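Local atomic coordinates of 4-oxalocrotonate decarboxylase NahK (Pseudomonas putida, PDB entry 5D2K), a protein that catalyses the metal-assisted decarboxylation of (3E)-2-oxohex-3-enedioate (4-oxalocrotonate) to 2-oxopent-4-enoate and carbon dioxide, a step of naphthalene degradation. Residues 8-13 with 37-42; 49-54 with 88-93; 149-154 with 167-172; 192-197 with 244-249. The protein carries 1 engineered substitution. All coordinates share one frame; numbering follows the deposited sequence.

Interaction 1: 8-13 with 37-42; sequences RTLTRE and NDFPEM
Leu10 and Phe39 form the apolar part of this contact. The CD2 methyl of Leu10 sits over one face of the Phe39 ring, displaced toward the rim. It lies 4.0 Å from the ring centroid, 25° off the ring normal, which makes a CH-pi contact. The closest ring atom is Phe39 CD1, 3.6 Å from Leu10 CD2. The two side chains cross at about a right angle. Leu10 CG is anti to the carbonyl carbon (chi1 -64°), and from it the two methyls branch to different partners. Leu10 CD1 meets Met42 CE at 4.3 Å.

Thr9 packs beside the turn. Thr9 OG1 comes to 3.4 Å from Glu41 O, and Thr9 CG2 to 3.5 Å from the same oxygen. These are van der Waals approaches. The hydroxyl of Thr9 is hydrogen-bonded instead to Asp46 OD2, on helix 44-60. The second carboxylate oxygen of Asp46 takes the backbone N of Leu10.

Residues 39-42 form a type I beta turn, closed by the bond from Met42 N to Phe39 O at 3.1 Å. Thr11 is the N-cap of helix 12-27. The contact therefore joins the entry to that helix with the turn between helices 35-38 and 44-60. Packing alone would set little direction between the two segments. Asp46, bonded to both Thr9 OG1 and Leu10 N, probably fixes where residues 9-10 lie against the turn.

Interaction 2: 49-54 with 88-93; sequences DVQWEI and YGFLAD. With EDO (1,2-ethanediol), chain H.
Gln51 holds CG anti to its backbone N (chi1 -173°) and stays extended beyond it, and this carries its amide from helix 49-54 to the backbone of Tyr88. Tyr88 CG stands between its own backbone N and carbonyl carbon (chi1 69°). This places it on the side where Trp52 lies, and the phenol beyond meets the indole at its edge.

Gln51 NE2 donates to Tyr88 O at 3.0 Å with an N-H...O angle of 166°. The bond uses a lone pair in the carbonyl plane and lies close to the amide plane of Gln51. The same NE2 also bonds Val164 O. Gln51 OE1 lies 3.3 Å from Gly89 CA.

Trp52 NE1 donates to Tyr88 OH at 3.0 Å, in the plane of the indole. Tyr88 OH donates to O1 of a bound 1,2-ethanediol at 2.8 Å. The diol probably comes from the crystallisation liquor; Glu226 and Leu223 also hold it. A phenylalanine in place of Tyr88 would probably leave the indole N-H of Trp52 and the diol oxygen without this partner.

Ile54 CG2 touches Phe90 CZ at the ring edge, 4.0 Å away.

The helix and strand segments run nearly parallel, their axes 9.2 Å apart at closest approach. Ile54 also packs on helix 12-27, and Tyr88 on helix 213-225. Strand 87-92 pairs with strand 65-71, where the backbones of Gly89 and ligand-binding Lys69 are hydrogen-bonded.

Interaction 3: 149-154 with 167-172; sequences IDSRYE and NASSTR. With OOG (2-oxoadipic acid), chain D.
Ser170 O is gripped by both terminal nitrogens of Arg152. NH2 of Arg152 lies 2.9 Å from Ser170 O, and NH1 lies 3.1 Å from it. The oxygen sits in the guanidinium plane, but both nitrogens approach from the same face of the carbonyl plane. NH2 is well above that plane, 40° out of it, and NH1 is less tilted. The Arg152 chain bends at chi2 (56°), which places CD, and at chi3 (64°), which places NE; the guanidinium beyond reaches Ser170. Arg152 NE also forms a salt bridge with Asp166, which would help to fix its rotation.

A water at the guanidinium edge joins three side chains. It donates to Asp150 OD2, accepts from Arg152 NH2 and bonds Thr171 OG1. The carboxylate of Asp150 is held as well by the backbone N atoms of Ile109 and His110. Asp150 CB packs on Thr171 CG2 at 3.7 Å.

Asn167 is the C-prime residue of a Schellman motif that ends helix 160-165. Its carbonyl accepts from both N and OG of Ser170. Ser151 OG accepts from Tyr153 N in an ST turn.

Ile149, Ala168 and Ser169 line part of the 2-oxoadipic acid pocket. Asp150 N donates to Ser169 O at 2.9 Å, tying the two backbones together. Ser169 OG donates to O1 of the ligand at 2.8 Å and accepts from a second water, which also bonds Ser151 OG. Ile149 CD1 lies 3.6 Å from O2 of the ligand. Ala168 O accepts from Lys69 NZ, which also bonds the ligand.

Interaction 4: 192-197 with 244-249; sequences VVMEKN and AAVPVA
Met194 and Val246 slide past each other in opposite directions. The sulfur does the touching: Met194 SD lies 3.5 Å from Val246 CG2. With CG anti to the backbone N (chi1 178°) the Met194 side chain extends toward Val246, and only the last bend, at chi3, turns CE aside.

Lys196 crosses the same valine at a slant. Its CD rests 3.8 Å from Val246 CG1, so the two methyls of Val246 have different partners, a thioether on one and a lysine chain on the other. The Lys196 chain is extended throughout. It carries the ammonium past Val246 to the next residue, where NZ donates to Pro247 O at 2.7 Å. The donor is tilted 33° from the carbonyl plane. A weak, long ion pair links NZ to Asp252. An alanine in place of Lys196 would probably leave Pro247 O without this donor and one methyl of Val246 without its aliphatic neighbour.

Strand 191-196 lies between strands 199-205 and 253-258 in the five-stranded sheet, while strand 246-247 pairs with strand 112-121 in the other sheet. The contact thus joins side chains of the two sheets, with Met194 also packing on Ile113, Val201 and Val256.

In the fold
From the N terminus, interaction 1 closes first, bringing the entry to helix 12-27 against the turn before helix 44-60. Interaction 2 follows on helix 44-60 and closes a loop to strand 87-92. The two are joined by the salt bridge Arg8-Asp49 and by Val50 packing on Leu10 and Met42. Interaction 3 closes the short loop that holds helix 160-165. It meets interaction 2 where Asn167 OD1 probably bonds Phe90 N. Interaction 4 spans the longest loop and touches interaction 3 through Ile149 and Ala245. All four lie in series, none nested or crossed. Together they run from the N-terminal helices through the ligand pocket to the five-stranded sheet.

Interaction 1: 8-13 with 37-42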
# COMPACT_ATOMS: atom_id res chain seq x y z
N ARG A 8 0.36 19.74 -15.10
CA ARG A 8 -0.71 18.85 -15.51
C ARG A 8 -0.88 18.87 -17.03
O ARG A 8 -0.70 19.91 -17.66
CB ARG A 8 -2.02 19.24 -14.83
CG ARG A 8 -2.07 18.86 -13.35
CD ARG A 8 -3.28 19.46 -12.66
NE ARG A 8 -3.52 18.83 -11.36
CZ ARG A 8 -2.94 19.21 -10.22
NH1 ARG A 8 -2.09 20.23 -10.21
NH2 ARG A 8 -3.22 18.56 -9.09
N THR A 9 -1.23 17.72 -17.62
CA THR A 9 -1.45 17.66 -19.06
C THR A 9 -2.83 17.11 -19.44
O THR A 9 -3.27 17.25 -20.59
CB THR A 9 -0.37 16.81 -19.79
OG1 THR A 9 -0.49 15.43 -19.41
CG2 THR A 9 1.03 17.31 -19.47
N LEU A 10 -3.50 16.46 -18.50
CA LEU A 10 -4.83 15.92 -18.78
C LEU A 10 -5.92 16.98 -18.70
O LEU A 10 -5.82 17.94 -17.93
CB LEU A 10 -5.17 14.79 -17.79
CG LEU A 10 -4.31 13.53 -17.81
CD1 LEU A 10 -4.78 12.58 -16.71
CD2 LEU A 10 -4.34 12.84 -19.18
N THR A 11 -6.96 16.81 -19.51
CA THR A 11 -8.18 17.58 -19.35
C THR A 11 -8.97 16.98 -18.20
O THR A 11 -8.75 15.82 -17.84
CB THR A 11 -9.05 17.57 -20.62
OG1 THR A 11 -9.53 16.24 -20.86
CG2 THR A 11 -8.25 18.03 -21.83
N ARG A 12 -9.90 17.75 -17.63
CA ARG A 12 -10.75 17.22 -16.56
C ARG A 12 -11.55 16.01 -17.03
O ARG A 12 -11.66 15.01 -16.32
CB ARG A 12 -11.70 18.30 -16.02
CG ARG A 12 -12.69 17.74 -15.02
CD ARG A 12 -13.52 18.79 -14.31
NE ARG A 12 -14.54 18.13 -13.50
CZ ARG A 12 -14.32 17.64 -12.29
NH1 ARG A 12 -13.12 17.76 -11.74
NH2 ARG A 12 -15.29 17.03 -11.63
N GLU A 13 -12.09 16.09 -18.25
CA GLU A 13 -12.82 14.98 -18.84
C GLU A 13 -11.97 13.70 -18.87
O GLU A 13 -12.47 12.61 -18.59
CB GLU A 13 -13.27 15.34 -20.26
CG GLU A 13 -14.03 14.23 -20.96
CD GLU A 13 -13.61 14.06 -22.40
OE1 GLU A 13 -12.47 13.61 -22.65
OE2 GLU A 13 -14.43 14.37 -23.30
N ASN A 37 0.85 4.75 -22.18
CA ASN A 37 0.93 4.45 -23.61
C ASN A 37 0.02 5.38 -24.41
O ASN A 37 0.41 5.87 -25.47
CB ASN A 37 0.54 2.99 -23.89
CG ASN A 37 1.63 2.00 -23.52
OD1 ASN A 37 2.74 2.38 -23.12
ND2 ASN A 37 1.32 0.72 -23.66
N ASP A 38 -1.18 5.63 -23.89
CA ASP A 38 -2.13 6.51 -24.55
C ASP A 38 -1.90 7.99 -24.19
O ASP A 38 -2.24 8.88 -24.97
CB ASP A 38 -3.57 6.11 -24.19
CG ASP A 38 -4.15 5.07 -25.14
OD1 ASP A 38 -3.42 4.54 -26.01
OD2 ASP A 38 -5.36 4.77 -25.01
N PHE A 39 -1.34 8.23 -23.01
CA PHE A 39 -1.02 9.59 -22.57
C PHE A 39 0.44 9.69 -22.14
O PHE A 39 0.73 9.75 -20.95
CB PHE A 39 -1.93 10.01 -21.41
CG PHE A 39 -3.38 10.09 -21.79
CD1 PHE A 39 -3.89 11.21 -22.41
CD2 PHE A 39 -4.23 9.03 -21.52
CE1 PHE A 39 -5.22 11.28 -22.76
CE2 PHE A 39 -5.57 9.10 -21.87
CZ PHE A 39 -6.06 10.22 -22.49
N PRO A 40 1.37 9.70 -23.11
CA PRO A 40 2.80 9.66 -22.77
C PRO A 40 3.30 10.88 -21.99
O PRO A 40 4.34 10.78 -21.35
CB PRO A 40 3.48 9.57 -24.15
CG PRO A 40 2.47 10.06 -25.12
CD PRO A 40 1.14 9.64 -24.57
N GLU A 41 2.57 12.00 -22.05
CA GLU A 41 2.99 13.21 -21.35
C GLU A 41 2.43 13.31 -19.94
O GLU A 41 2.69 14.27 -19.23
CB GLU A 41 2.58 14.45 -22.14
CG GLU A 41 3.07 14.45 -23.59
CD GLU A 41 4.57 14.26 -23.69
OE1 GLU A 41 5.30 15.00 -22.99
OE2 GLU A 41 5.01 13.38 -24.45
N MET A 42 1.65 12.30 -19.54
CA MET A 42 1.05 12.27 -18.21
C MET A 42 2.08 12.49 -17.11
O MET A 42 3.16 11.90 -17.13
CB MET A 42 0.36 10.92 -18.02
CG MET A 42 -0.64 10.87 -16.92
SD MET A 42 -1.66 9.41 -17.18
CE MET A 42 -2.32 9.23 -15.53

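Interaction 2: 49-54 with 88-93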
# COMPACT_ATOMS: atom_id res chain seq x y z
N ASP A 49 -4.26 12.96 -9.59
CA ASP A 49 -5.62 13.43 -9.87
C ASP A 49 -6.52 12.23 -10.17
O ASP A 49 -7.65 12.14 -9.67
CB ASP A 49 -5.66 14.39 -11.07
CG ASP A 49 -5.16 15.79 -10.74
OD1 ASP A 49 -4.93 16.12 -9.55
OD2 ASP A 49 -5.02 16.59 -11.69
N VAL A 50 -6.02 11.32 -11.01
CA VAL A 50 -6.78 10.14 -11.35
C VAL A 50 -7.01 9.27 -10.10
O VAL A 50 -8.13 8.82 -9.87
CB VAL A 50 -6.09 9.33 -12.46
CG1 VAL A 50 -6.77 7.98 -12.67
CG2 VAL A 50 -6.08 10.13 -13.77
N GLN A 51 -5.97 9.04 -9.31
CA GLN A 51 -6.10 8.24 -8.10
C GLN A 51 -7.14 8.81 -7.13
O GLN A 51 -7.98 8.07 -6.60
CB GLN A 51 -4.76 8.11 -7.37
CG GLN A 51 -4.85 7.14 -6.19
CD GLN A 51 -3.63 7.19 -5.29
OE1 GLN A 51 -3.71 7.64 -4.14
NE2 GLN A 51 -2.50 6.70 -5.78
N TRP A 52 -7.08 10.12 -6.90
CA TRP A 52 -8.02 10.73 -5.97
C TRP A 52 -9.44 10.74 -6.54
O TRP A 52 -10.42 10.74 -5.78
CB TRP A 52 -7.58 12.15 -5.58
CG TRP A 52 -6.46 12.20 -4.56
CD1 TRP A 52 -5.13 12.10 -4.81
CD2 TRP A 52 -6.60 12.37 -3.14
NE1 TRP A 52 -4.42 12.20 -3.64
CE2 TRP A 52 -5.29 12.36 -2.60
CE3 TRP A 52 -7.69 12.52 -2.27
CZ2 TRP A 52 -5.05 12.50 -1.22
CZ3 TRP A 52 -7.44 12.66 -0.91
CH2 TRP A 52 -6.13 12.65 -0.40
N GLU A 53 -9.58 10.72 -7.86
CA GLU A 53 -10.90 10.60 -8.46
C GLU A 53 -11.44 9.18 -8.26
O GLU A 53 -12.63 9.01 -8.02
CB GLU A 53 -10.88 10.98 -9.94
CG GLU A 53 -12.17 10.71 -10.71
CD GLU A 53 -13.42 11.40 -10.18
OE1 GLU A 53 -13.34 12.35 -9.36
OE2 GLU A 53 -14.52 10.97 -10.62
N ILE A 54 -10.58 8.17 -8.33
CA ILE A 54 -11.02 6.81 -8.03
C ILE A 54 -11.47 6.75 -6.57
O ILE A 54 -12.52 6.16 -6.26
CB ILE A 54 -9.91 5.78 -8.30
CG1 ILE A 54 -9.58 5.74 -9.80
CG2 ILE A 54 -10.34 4.40 -7.84
CD1 ILE A 54 -8.44 4.78 -10.16
N TYR A 88 2.17 6.84 -2.82
CA TYR A 88 1.14 6.45 -1.87
C TYR A 88 -0.15 6.08 -2.62
O TYR A 88 -0.30 6.39 -3.80
CB TYR A 88 0.87 7.54 -0.83
CG TYR A 88 0.20 8.81 -1.35
CD1 TYR A 88 -1.18 8.86 -1.55
CD2 TYR A 88 0.95 9.95 -1.63
CE1 TYR A 88 -1.78 10.03 -2.01
CE2 TYR A 88 0.36 11.11 -2.08
CZ TYR A 88 -1.01 11.15 -2.28
OH TYR A 88 -1.60 12.30 -2.75
N GLY A 89 -1.05 5.41 -1.91
CA GLY A 89 -2.39 5.13 -2.40
C GLY A 89 -3.32 5.01 -1.21
O GLY A 89 -2.88 5.15 -0.06
N PHE A 90 -4.60 4.77 -1.46
CA PHE A 90 -5.58 4.67 -0.38
C PHE A 90 -6.10 3.25 -0.21
O PHE A 90 -5.98 2.41 -1.11
CB PHE A 90 -6.76 5.62 -0.64
CG PHE A 90 -7.61 5.22 -1.82
CD1 PHE A 90 -8.65 4.31 -1.67
CD2 PHE A 90 -7.35 5.73 -3.08
CE1 PHE A 90 -9.42 3.92 -2.76
CE2 PHE A 90 -8.11 5.36 -4.17
CZ PHE A 90 -9.15 4.44 -4.01
N LEU A 91 -6.70 2.98 0.96
CA LEU A 91 -7.27 1.67 1.28
C LEU A 91 -8.77 1.78 1.51
O LEU A 91 -9.23 2.52 2.40
CB LEU A 91 -6.58 1.09 2.52
CG LEU A 91 -5.05 0.98 2.43
CD1 LEU A 91 -4.49 0.59 3.79
CD2 LEU A 91 -4.64 -0.04 1.38
N ALA A 92 -9.56 1.06 0.71
CA ALA A 92 -11.00 1.01 0.90
C ALA A 92 -11.40 -0.09 1.89
O ALA A 92 -10.67 -1.09 2.05
CB ALA A 92 -11.71 0.80 -0.43
N ASP A 93 -12.55 0.07 2.53
CA ASP A 93 -12.92 -0.87 3.59
C ASP A 93 -13.00 -2.33 3.11
O ASP A 93 -12.55 -3.23 3.82
CB ASP A 93 -14.22 -0.44 4.31
CG ASP A 93 -15.38 -0.09 3.38
OD1 ASP A 93 -15.41 -0.42 2.17
OD2 ASP A 93 -16.33 0.52 3.93
C1 EDO H . 1.15 14.18 -4.55
O1 EDO H . 0.40 14.21 -3.32
C2 EDO H . 2.58 13.70 -4.31
O2 EDO H . 3.41 14.06 -5.42

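Interaction 3: 149-154 with 167-172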
# COMPACT_ATOMS: atom_id res chain seq x y z
N ILE A 149 -1.00 -7.13 -3.11
CA ILE A 149 -0.97 -6.18 -4.22
C ILE A 149 -1.31 -6.88 -5.51
O ILE A 149 -1.10 -8.09 -5.66
CB ILE A 149 0.38 -5.46 -4.36
CG1 ILE A 149 1.53 -6.46 -4.44
CG2 ILE A 149 0.57 -4.44 -3.22
CD1 ILE A 149 2.87 -5.81 -4.85
N ASP A 150 -1.87 -6.13 -6.44
CA ASP A 150 -2.42 -6.72 -7.66
C ASP A 150 -2.55 -5.65 -8.72
O ASP A 150 -3.63 -5.09 -8.94
CB ASP A 150 -3.77 -7.38 -7.35
CG ASP A 150 -4.26 -8.29 -8.47
OD1 ASP A 150 -3.41 -8.90 -9.14
OD2 ASP A 150 -5.49 -8.40 -8.66
N SER A 151 -1.43 -5.34 -9.38
CA SER A 151 -1.44 -4.30 -10.40
C SER A 151 -2.44 -4.63 -11.50
O SER A 151 -2.51 -5.77 -11.95
CB SER A 151 -0.05 -4.13 -11.02
OG SER A 151 -0.08 -3.18 -12.08
N ARG A 152 -3.22 -3.64 -11.92
CA ARG A 152 -4.15 -3.87 -13.01
C ARG A 152 -3.44 -3.81 -14.38
O ARG A 152 -4.08 -3.99 -15.40
CB ARG A 152 -5.31 -2.86 -12.94
CG ARG A 152 -6.52 -3.37 -12.11
CD ARG A 152 -6.15 -3.77 -10.67
NE ARG A 152 -5.67 -2.63 -9.90
CZ ARG A 152 -5.67 -2.55 -8.57
NH1 ARG A 152 -5.20 -1.44 -7.98
NH2 ARG A 152 -6.15 -3.54 -7.82
N TYR A 153 -2.13 -3.58 -14.39
CA TYR A 153 -1.40 -3.58 -15.66
C TYR A 153 -0.83 -4.95 -15.97
O TYR A 153 -0.42 -5.67 -15.06
CB TYR A 153 -0.28 -2.53 -15.64
CG TYR A 153 -0.85 -1.16 -15.40
CD1 TYR A 153 -1.71 -0.57 -16.31
CD2 TYR A 153 -0.55 -0.47 -14.23
CE1 TYR A 153 -2.26 0.69 -16.07
CE2 TYR A 153 -1.08 0.77 -13.97
CZ TYR A 153 -1.93 1.34 -14.90
OH TYR A 153 -2.44 2.59 -14.62
N GLU A 154 -0.85 -5.31 -17.25
CA GLU A 154 -0.46 -6.64 -17.70
C GLU A 154 0.96 -6.98 -17.29
O GLU A 154 1.85 -6.12 -17.33
CB GLU A 154 -0.60 -6.76 -19.22
CG GLU A 154 -0.15 -8.12 -19.76
CD GLU A 154 -0.52 -8.33 -21.21
OE1 GLU A 154 -1.05 -7.39 -21.83
OE2 GLU A 154 -0.28 -9.44 -21.73
N ASN A 167 -3.79 3.45 -8.16
CA ASN A 167 -3.82 3.40 -6.70
C ASN A 167 -2.73 2.51 -6.11
O ASN A 167 -2.96 1.77 -5.15
CB ASN A 167 -5.20 2.95 -6.21
CG ASN A 167 -5.39 3.21 -4.73
OD1 ASN A 167 -4.81 4.15 -4.19
ND2 ASN A 167 -6.17 2.37 -4.06
N ALA A 168 -1.55 2.59 -6.69
CA ALA A 168 -0.38 1.85 -6.21
C ALA A 168 -0.66 0.35 -6.04
O ALA A 168 -0.15 -0.28 -5.12
CB ALA A 168 0.13 2.46 -4.90
N SER A 169 -1.46 -0.21 -6.96
CA SER A 169 -1.70 -1.66 -7.04
C SER A 169 -2.46 -2.23 -5.83
O SER A 169 -2.47 -3.45 -5.62
CB SER A 169 -0.38 -2.42 -7.21
OG SER A 169 0.41 -1.88 -8.27
N SER A 170 -3.10 -1.37 -5.05
CA SER A 170 -3.76 -1.84 -3.84
C SER A 170 -4.97 -2.72 -4.14
O SER A 170 -5.69 -2.49 -5.12
CB SER A 170 -4.21 -0.64 -3.00
OG SER A 170 -3.13 0.22 -2.70
N THR A 171 -5.21 -3.72 -3.29
CA THR A 171 -6.43 -4.51 -3.47
C THR A 171 -6.91 -5.23 -2.19
O THR A 171 -8.12 -5.29 -1.96
CB THR A 171 -6.25 -5.54 -4.64
OG1 THR A 171 -7.53 -5.83 -5.22
CG2 THR A 171 -5.56 -6.84 -4.21
N ARG A 172 -5.99 -5.77 -1.37
CA ARG A 172 -6.38 -6.35 -0.07
C ARG A 172 -5.31 -6.08 0.96
O ARG A 172 -4.15 -5.85 0.61
CB ARG A 172 -6.58 -7.87 -0.14
CG ARG A 172 -7.60 -8.37 -1.18
CD ARG A 172 -9.05 -8.16 -0.73
NE ARG A 172 -9.97 -8.74 -1.72
CZ ARG A 172 -10.48 -8.09 -2.75
NH1 ARG A 172 -10.19 -6.81 -2.96
NH2 ARG A 172 -11.30 -8.71 -3.60
C2 OOG D . 3.24 -1.05 -6.13
C3 OOG D . 2.86 -1.23 -4.67
C4 OOG D . 4.04 -0.93 -3.77
C6 OOG D . 4.92 -1.53 -1.39
O4 OOG D . 4.68 -1.87 -0.21
O3 OOG D . 6.10 -1.38 -1.79
C5 OOG D . 3.76 -1.33 -2.34
C1 OOG D . 3.62 -2.39 -6.74
O1 OOG D . 2.94 -2.89 -7.69
O2 OOG D . 4.63 -3.00 -6.30
O5 OOG D . 2.64 -1.49 -1.91
O HOH W 1 -7.09 -6.33 -7.94
O HOH W 2 -0.30 -0.81 -10.77

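Interaction 4: 192-197 with 244-249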
# COMPACT_ATOMS: atom_id res chain seq x y z
N VAL A 192 10.95 -9.69 10.39
CA VAL A 192 9.76 -10.24 9.76
C VAL A 192 10.13 -11.44 8.89
O VAL A 192 11.05 -11.35 8.08
CB VAL A 192 9.05 -9.16 8.93
CG1 VAL A 192 7.75 -9.67 8.41
CG2 VAL A 192 8.82 -7.90 9.76
N VAL A 193 9.42 -12.56 9.06
CA VAL A 193 9.70 -13.77 8.30
C VAL A 193 8.44 -14.22 7.58
O VAL A 193 7.45 -14.56 8.24
CB VAL A 193 10.20 -14.91 9.21
CG1 VAL A 193 10.46 -16.18 8.39
CG2 VAL A 193 11.46 -14.49 9.96
N MET A 194 8.49 -14.23 6.25
CA MET A 194 7.35 -14.65 5.42
C MET A 194 7.47 -16.12 5.06
O MET A 194 8.47 -16.53 4.45
CB MET A 194 7.26 -13.80 4.16
CG MET A 194 6.13 -14.18 3.19
SD MET A 194 6.27 -13.34 1.59
CE MET A 194 5.96 -11.64 2.04
N GLU A 195 6.46 -16.90 5.42
CA GLU A 195 6.39 -18.31 5.06
C GLU A 195 5.25 -18.53 4.06
O GLU A 195 4.18 -17.94 4.19
CB GLU A 195 6.18 -19.18 6.30
CG GLU A 195 7.30 -19.03 7.34
CD GLU A 195 7.07 -19.85 8.59
OE1 GLU A 195 5.99 -20.47 8.73
OE2 GLU A 195 7.98 -19.88 9.46
N LYS A 196 5.49 -19.36 3.06
CA LYS A 196 4.44 -19.73 2.10
C LYS A 196 4.43 -21.24 2.00
O LYS A 196 5.48 -21.86 1.81
CB LYS A 196 4.68 -19.09 0.73
CG LYS A 196 3.75 -19.58 -0.39
CD LYS A 196 4.11 -18.87 -1.70
CE LYS A 196 3.38 -19.44 -2.91
NZ LYS A 196 3.94 -18.84 -4.16
N ASN A 197 3.25 -21.83 2.17
CA ASN A 197 3.10 -23.28 2.07
C ASN A 197 4.13 -24.00 2.95
O ASN A 197 4.75 -24.99 2.54
CB ASN A 197 3.20 -23.71 0.60
CG ASN A 197 2.03 -23.18 -0.22
OD1 ASN A 197 0.96 -22.91 0.32
ND2 ASN A 197 2.23 -23.03 -1.54
N ALA A 244 10.69 -8.26 -0.87
CA ALA A 244 10.10 -8.46 -2.18
C ALA A 244 8.75 -9.16 -2.03
O ALA A 244 8.54 -9.97 -1.13
CB ALA A 244 11.03 -9.27 -3.07
N ALA A 245 7.84 -8.83 -2.94
CA ALA A 245 6.52 -9.42 -2.98
C ALA A 245 6.56 -10.84 -3.56
O ALA A 245 7.41 -11.15 -4.40
CB ALA A 245 5.59 -8.54 -3.78
N VAL A 246 5.65 -11.70 -3.10
CA VAL A 246 5.64 -13.12 -3.46
C VAL A 246 4.29 -13.49 -4.06
O VAL A 246 3.25 -13.20 -3.47
CB VAL A 246 5.93 -13.98 -2.23
CG1 VAL A 246 5.67 -15.46 -2.51
CG2 VAL A 246 7.36 -13.75 -1.74
N PRO A 247 4.28 -14.14 -5.24
CA PRO A 247 3.00 -14.50 -5.85
C PRO A 247 2.19 -15.51 -5.01
O PRO A 247 2.76 -16.36 -4.30
CB PRO A 247 3.40 -15.10 -7.20
CG PRO A 247 4.82 -15.52 -7.04
CD PRO A 247 5.44 -14.59 -6.03
N VAL A 248 0.87 -15.37 -5.04
CA VAL A 248 -0.02 -16.31 -4.36
C VAL A 248 -1.09 -16.78 -5.34
O VAL A 248 -1.42 -16.09 -6.31
CB VAL A 248 -0.68 -15.70 -3.11
CG1 VAL A 248 0.34 -15.57 -1.98
CG2 VAL A 248 -1.34 -14.36 -3.44
N ALA A 249 -1.63 -17.97 -5.07
CA ALA A 249 -2.57 -18.62 -5.97
C ALA A 249 -3.51 -19.53 -5.17
O ALA A 249 -3.22 -19.85 -4.01
CB ALA A 249 -1.81 -19.42 -7.04